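PDB 3QKX: uncharacterized HTH-type transcriptional regulator HI_0893 from Haemophilus influenzae, which probably binds cis-regulatory DNA through an N-terminal helix-turn-helix domain and acts as a TetR-family transcription factor. Local coordinates for the interface of chains A and B. Coordinates in Å, arbitrary orientation; residue numbers count along the deposited sequence, not the author numbering. Chains: chain A/B, Uncharacterized HTH-type transcriptional regulator HI_0893.

Contact 1: the interface of chains A and B. Residues chain A 147, 150-151; chain B 155, 158, 178, 181.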
ATOM      1  N   ILE A 147       0.001  11.819   8.470  1.00 53.12           N
ATOM      2  CA  ILE A 147       1.451  11.657   8.422  1.00 51.00           C
ATOM      3  C   ILE A 147       1.906  10.753   9.550  1.00 48.43           C
ATOM      4  O   ILE A 147       2.654   9.794   9.329  1.00 46.92           O
ATOM      5  CB  ILE A 147       2.201  13.005   8.497  1.00 52.22           C
ATOM      6  CG1 ILE A 147       2.063  13.767   7.186  1.00 54.92           C
ATOM      7  CG2 ILE A 147       3.637  12.789   8.756  1.00 50.79           C
ATOM      8  CD1 ILE A 147       2.446  15.233   7.281  1.00 54.33           C
ATOM      9  N   LEU A 150       1.072   7.246   8.690  1.00 45.14           N
ATOM     10  CA  LEU A 150       1.874   6.709   7.600  1.00 45.06           C
ATOM     11  C   LEU A 150       3.332   6.444   8.007  1.00 44.28           C
ATOM     12  O   LEU A 150       4.020   5.666   7.339  1.00 44.79           O
ATOM     13  CB  LEU A 150       1.791   7.615   6.355  1.00 46.58           C
ATOM     14  CG  LEU A 150       0.397   7.660   5.675  1.00 49.44           C
ATOM     15  CD1 LEU A 150       0.340   8.774   4.593  1.00 53.98           C
ATOM     16  CD2 LEU A 150      -0.121   6.287   5.068  1.00 47.18           C
ATOM     17  N   LEU A 151       3.777   7.072   9.105  1.00 44.11           N
ATOM     18  CA  LEU A 151       5.076   6.791   9.734  1.00 43.12           C
ATOM     19  C   LEU A 151       5.042   5.645  10.752  1.00 42.54           C
ATOM     20  O   LEU A 151       6.102   5.184  11.162  1.00 42.24           O
ATOM     21  CB  LEU A 151       5.626   8.041  10.451  1.00 43.05           C
ATOM     22  CG  LEU A 151       6.101   9.228   9.623  1.00 45.98           C
ATOM     23  CD1 LEU A 151       6.539  10.364  10.539  1.00 45.22           C
ATOM     24  CD2 LEU A 151       7.238   8.857   8.680  1.00 45.61           C
TER
ATOM     25  N   THR B 155       8.299   4.770   3.676  1.00 37.41           N
ATOM     26  CA  THR B 155       7.473   5.919   4.041  1.00 38.20           C
ATOM     27  C   THR B 155       7.294   6.915   2.873  1.00 38.38           C
ATOM     28  O   THR B 155       6.266   7.553   2.791  1.00 40.01           O
ATOM     29  CB  THR B 155       7.985   6.689   5.289  1.00 39.43           C
ATOM     30  OG1 THR B 155       9.310   7.159   5.054  1.00 36.94           O
ATOM     31  CG2 THR B 155       7.936   5.786   6.554  1.00 36.78           C
ATOM     32  N   ASN B 158       4.631   5.523   0.964  1.00 40.02           N
ATOM     33  CA  ASN B 158       3.416   5.664   1.749  1.00 41.57           C
ATOM     34  C   ASN B 158       2.851   7.070   1.611  1.00 42.23           C
ATOM     35  O   ASN B 158       1.643   7.235   1.445  1.00 43.52           O
ATOM     36  CB  ASN B 158       3.646   5.381   3.261  1.00 42.61           C
ATOM     37  CG  ASN B 158       3.976   3.908   3.574  1.00 44.53           C
ATOM     38  OD1 ASN B 158       3.757   3.019   2.746  1.00 47.48           O
ATOM     39  ND2 ASN B 158       4.496   3.651   4.802  1.00 43.00           N
ATOM     40  N   VAL B 178      10.067  14.000   8.234  1.00 47.83           N
ATOM     41  CA  VAL B 178       9.682  12.668   7.826  1.00 45.91           C
ATOM     42  C   VAL B 178      10.874  11.794   7.407  1.00 45.62           C
ATOM     43  O   VAL B 178      10.903  10.603   7.713  1.00 45.29           O
ATOM     44  CB  VAL B 178       8.648  12.744   6.695  1.00 44.46           C
ATOM     45  CG1 VAL B 178       8.672  11.501   5.874  1.00 44.30           C
ATOM     46  CG2 VAL B 178       7.271  13.009   7.292  1.00 43.37           C
ATOM     47  N   ARG B 181      12.800  11.104  10.784  1.00 49.82           N
ATOM     48  CA  ARG B 181      12.002  10.153  11.570  1.00 48.85           C
ATOM     49  C   ARG B 181      11.979   8.735  10.998  1.00 46.10           C
ATOM     50  O   ARG B 181      12.100   7.767  11.728  1.00 47.12           O
ATOM     51  CB  ARG B 181      10.594  10.687  11.780  1.00 48.21           C
ATOM     52  CG  ARG B 181      10.614  11.782  12.814  1.00 50.12           C
ATOM     53  CD  ARG B 181       9.340  12.574  12.871  1.00 49.72           C
ATOM     54  NE  ARG B 181       9.398  13.528  13.955  1.00 50.46           N
ATOM     55  CZ  ARG B 181       9.336  13.224  15.246  1.00 55.06           C
ATOM     56  NH1 ARG B 181       9.157  11.962  15.658  1.00 55.91           N
ATOM     57  NH2 ARG B 181       9.441  14.194  16.147  1.00 57.70           N
TER

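Contact 2: the interface of chains A and B. Residues chain A 150, 154, 158, 162; chain B 154-155, 158.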
ATOM      1  N   LEU A 150       1.072   7.246   8.690  1.00 45.14           N
ATOM      2  CA  LEU A 150       1.874   6.709   7.600  1.00 45.06           C
ATOM      3  C   LEU A 150       3.332   6.444   8.007  1.00 44.28           C
ATOM      4  O   LEU A 150       4.020   5.666   7.339  1.00 44.79           O
ATOM      5  CB  LEU A 150       1.791   7.615   6.355  1.00 46.58           C
ATOM      6  CG  LEU A 150       0.397   7.660   5.675  1.00 49.44           C
ATOM      7  CD1 LEU A 150       0.340   8.774   4.593  1.00 53.98           C
ATOM      8  CD2 LEU A 150      -0.121   6.287   5.068  1.00 47.18           C
ATOM      9  N   LYS A 154       0.914   2.366   9.860  1.00 42.47           N
ATOM     10  CA  LYS A 154       0.999   1.910   8.479  1.00 42.26           C
ATOM     11  C   LYS A 154       1.873   0.689   8.325  1.00 42.01           C
ATOM     12  O   LYS A 154       1.580  -0.115   7.476  1.00 43.41           O
ATOM     13  CB  LYS A 154       1.495   3.024   7.579  1.00 42.27           C
ATOM     14  CG  LYS A 154       1.518   2.726   6.090  1.00 42.77           C
ATOM     15  CD  LYS A 154       0.183   2.295   5.545  1.00 42.61           C
ATOM     16  CE  LYS A 154       0.186   2.270   4.025  1.00 44.97           C
ATOM     17  NZ  LYS A 154      -1.100   1.764   3.456  1.00 47.63           N
ATOM     18  N   ASN A 158       1.613  -2.696   5.895  1.00 50.08           N
ATOM     19  CA  ASN A 158       2.629  -2.987   4.901  1.00 50.85           C
ATOM     20  C   ASN A 158       3.305  -4.359   5.164  1.00 52.63           C
ATOM     21  O   ASN A 158       3.654  -5.097   4.214  1.00 54.74           O
ATOM     22  CB  ASN A 158       3.687  -1.844   4.844  1.00 50.13           C
ATOM     23  CG  ASN A 158       3.207  -0.611   4.031  1.00 50.05           C
ATOM     24  OD1 ASN A 158       2.295  -0.710   3.235  1.00 52.44           O
ATOM     25  ND2 ASN A 158       3.851   0.540   4.235  1.00 49.93           N
ATOM     26  N   ASP A 162       3.184  -7.413   2.454  1.00 69.49           N
ATOM     27  CA  ASP A 162       4.457  -7.904   1.903  1.00 72.92           C
ATOM     28  C   ASP A 162       5.042  -9.180   2.586  1.00 76.22           C
ATOM     29  O   ASP A 162       6.047  -9.710   2.126  1.00 79.68           O
ATOM     30  CB  ASP A 162       5.500  -6.771   1.946  1.00 72.07           C
ATOM     31  CG  ASP A 162       4.962  -5.438   1.337  1.00 71.95           C
ATOM     32  OD1 ASP A 162       4.077  -5.507   0.424  1.00 74.27           O
ATOM     33  OD2 ASP A 162       5.367  -4.344   1.813  1.00 69.92           O
TER
ATOM     34  N   LYS B 154      10.200   3.033   2.661  1.00 38.15           N
ATOM     35  CA  LYS B 154       8.793   2.802   2.304  0.50 37.77           C
ATOM     36  C   LYS B 154       7.914   3.989   2.657  1.00 37.43           C
ATOM     37  O   LYS B 154       6.877   4.192   2.030  1.00 38.69           O
ATOM     38  CB  LYS B 154       8.284   1.538   3.001  0.50 38.77           C
ATOM     39  CG  LYS B 154       6.801   1.158   2.783  0.50 39.49           C
ATOM     40  CD  LYS B 154       6.454   0.949   1.314  0.50 39.37           C
ATOM     41  CE  LYS B 154       5.219   0.054   1.147  0.50 40.70           C
ATOM     42  NZ  LYS B 154       5.000  -0.297  -0.273  0.50 39.98           N
ATOM     43  N   THR B 155       8.299   4.770   3.676  1.00 37.41           N
ATOM     44  CA  THR B 155       7.473   5.919   4.041  1.00 38.20           C
ATOM     45  C   THR B 155       7.294   6.915   2.873  1.00 38.38           C
ATOM     46  O   THR B 155       6.266   7.553   2.791  1.00 40.01           O
ATOM     47  CB  THR B 155       7.985   6.689   5.289  1.00 39.43           C
ATOM     48  OG1 THR B 155       9.310   7.159   5.054  1.00 36.94           O
ATOM     49  CG2 THR B 155       7.936   5.786   6.554  1.00 36.78           C
ATOM     50  N   ASN B 158       4.631   5.523   0.964  1.00 40.02           N
ATOM     51  CA  ASN B 158       3.416   5.664   1.749  1.00 41.57           C
ATOM     52  C   ASN B 158       2.851   7.070   1.611  1.00 42.23           C
ATOM     53  O   ASN B 158       1.643   7.235   1.445  1.00 43.52           O
ATOM     54  CB  ASN B 158       3.646   5.381   3.261  1.00 42.61           C
ATOM     55  CG  ASN B 158       3.976   3.908   3.574  1.00 44.53           C
ATOM     56  OD1 ASN B 158       3.757   3.019   2.746  1.00 47.48           O
ATOM     57  ND2 ASN B 158       4.496   3.651   4.802  1.00 43.00           N
TER
HETATM   58  O   HOH W   1       5.733   1.293   6.206  1.00 41.90           O

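Contact 1: the interface of chains A and B
Helix 145-151 of chain A lies against helices 154-159 and 172-184 of chain B, its last turn facing the groove between them. In the middle of the patch, A:Leu151 and B:Thr155 meet through methyl groups: CD2 of the leucine lies 3.8 Å from CG2 of the threonine. The threonine's chi1 of 59° leaves CG2 anti to the carbonyl carbon and nearer to the leucine methyl than the hydroxyl is. CG1 of B:Val178 closes on the same leucine methyl, 4.1 Å from A:Leu151 CD2, so that branch is touched from both helices of chain B. The side chains of B:Val178 and A:Ile147 cross obliquely and meet through their CG2 methyls, 3.9 Å apart. B:Arg181 borders the leucine with its CB, 4.3 Å from A:Leu151 CD1. Beside this apolar strip, the side-chain amide of B:Asn158 donates from ND2 to the main-chain O of A:Leu150 at 3.3 Å. The donor lies in the carbonyl plane, while the acceptor is tilted 20° from the asparagine's amide plane, a long and slightly bent bond. CD1 of A:Leu150 meanwhile rests 3.7 Å from the backbone O of B:Asn158. Together the apolar contacts and this bond join the C-terminal-domain helices of two subunits, as expected for the dimer of a TetR-type regulator.

Contact 2: the interface of chains A and B
Near the two-fold axis of the C-terminal-domain interface, A:Asn158 and B:Asn158, on helices 154-165 of chain A and 154-159 of chain B, face each other from opposite directions. ND2 of A:Asn158 donates to OD1 of B:Asn158 at 2.9 Å. The acceptor lies close to the donor's amide plane, but the C=O···N angle is only 105° and the donor is tilted slightly from the carbonyl plane, so the bond meets the oxygen from the flank. The amide planes stand 33° apart, and the pairing is asymmetric although the residues are the same. A water joins the two nitrogens, 2.8 Å from A:Asn158 ND2 and 3.0 Å from B:Asn158 ND2. With the bond from B:Asn158 to A:Leu150 O, this gives each amide nitrogen at least two partners and helps fix both flips. Each amide has the partner chain's lysine stem laid over one face. In A:Lys154, CG anti to the backbone N comes to 3.7 Å from CG of B:Asn158; the bend at chi2 (56°) then turns CD and CE along the amide, with CE 3.9 Å from B:Asn158 OD1. B:Lys154 bends likewise and sets its CE 3.6 Å from CG of A:Asn158. Its amine NZ stays 4.6 Å from OD2 of A:Asp162, where opposite charges may attract weakly without direct contact. The paired amides and the water thus form a polar centre, covered by the aliphatic lysine stems, that probably helps hold the two subunits in register.

Contact 1 and contact 2 are neighbouring patches of one two-fold symmetric interface, the centres of their C-alpha atoms about 8 Å apart. They share A:Leu150, B:Thr155 and B:Asn158, and B:Asn158 connects them, its amide serving both. Contact 1 is mainly apolar and brings in helix 172-184, whereas contact 2 is polar, hydrated and built mainly on the helices that begin at residue 154. The surrounding contacts recur with the chains exchanged, but the Asn158 pair near the axis is bonded one way. Such a continuous surface between C-terminal domains suits the dimer typical of TetR-family proteins, in which it would set the spacing of the two DNA-binding domains.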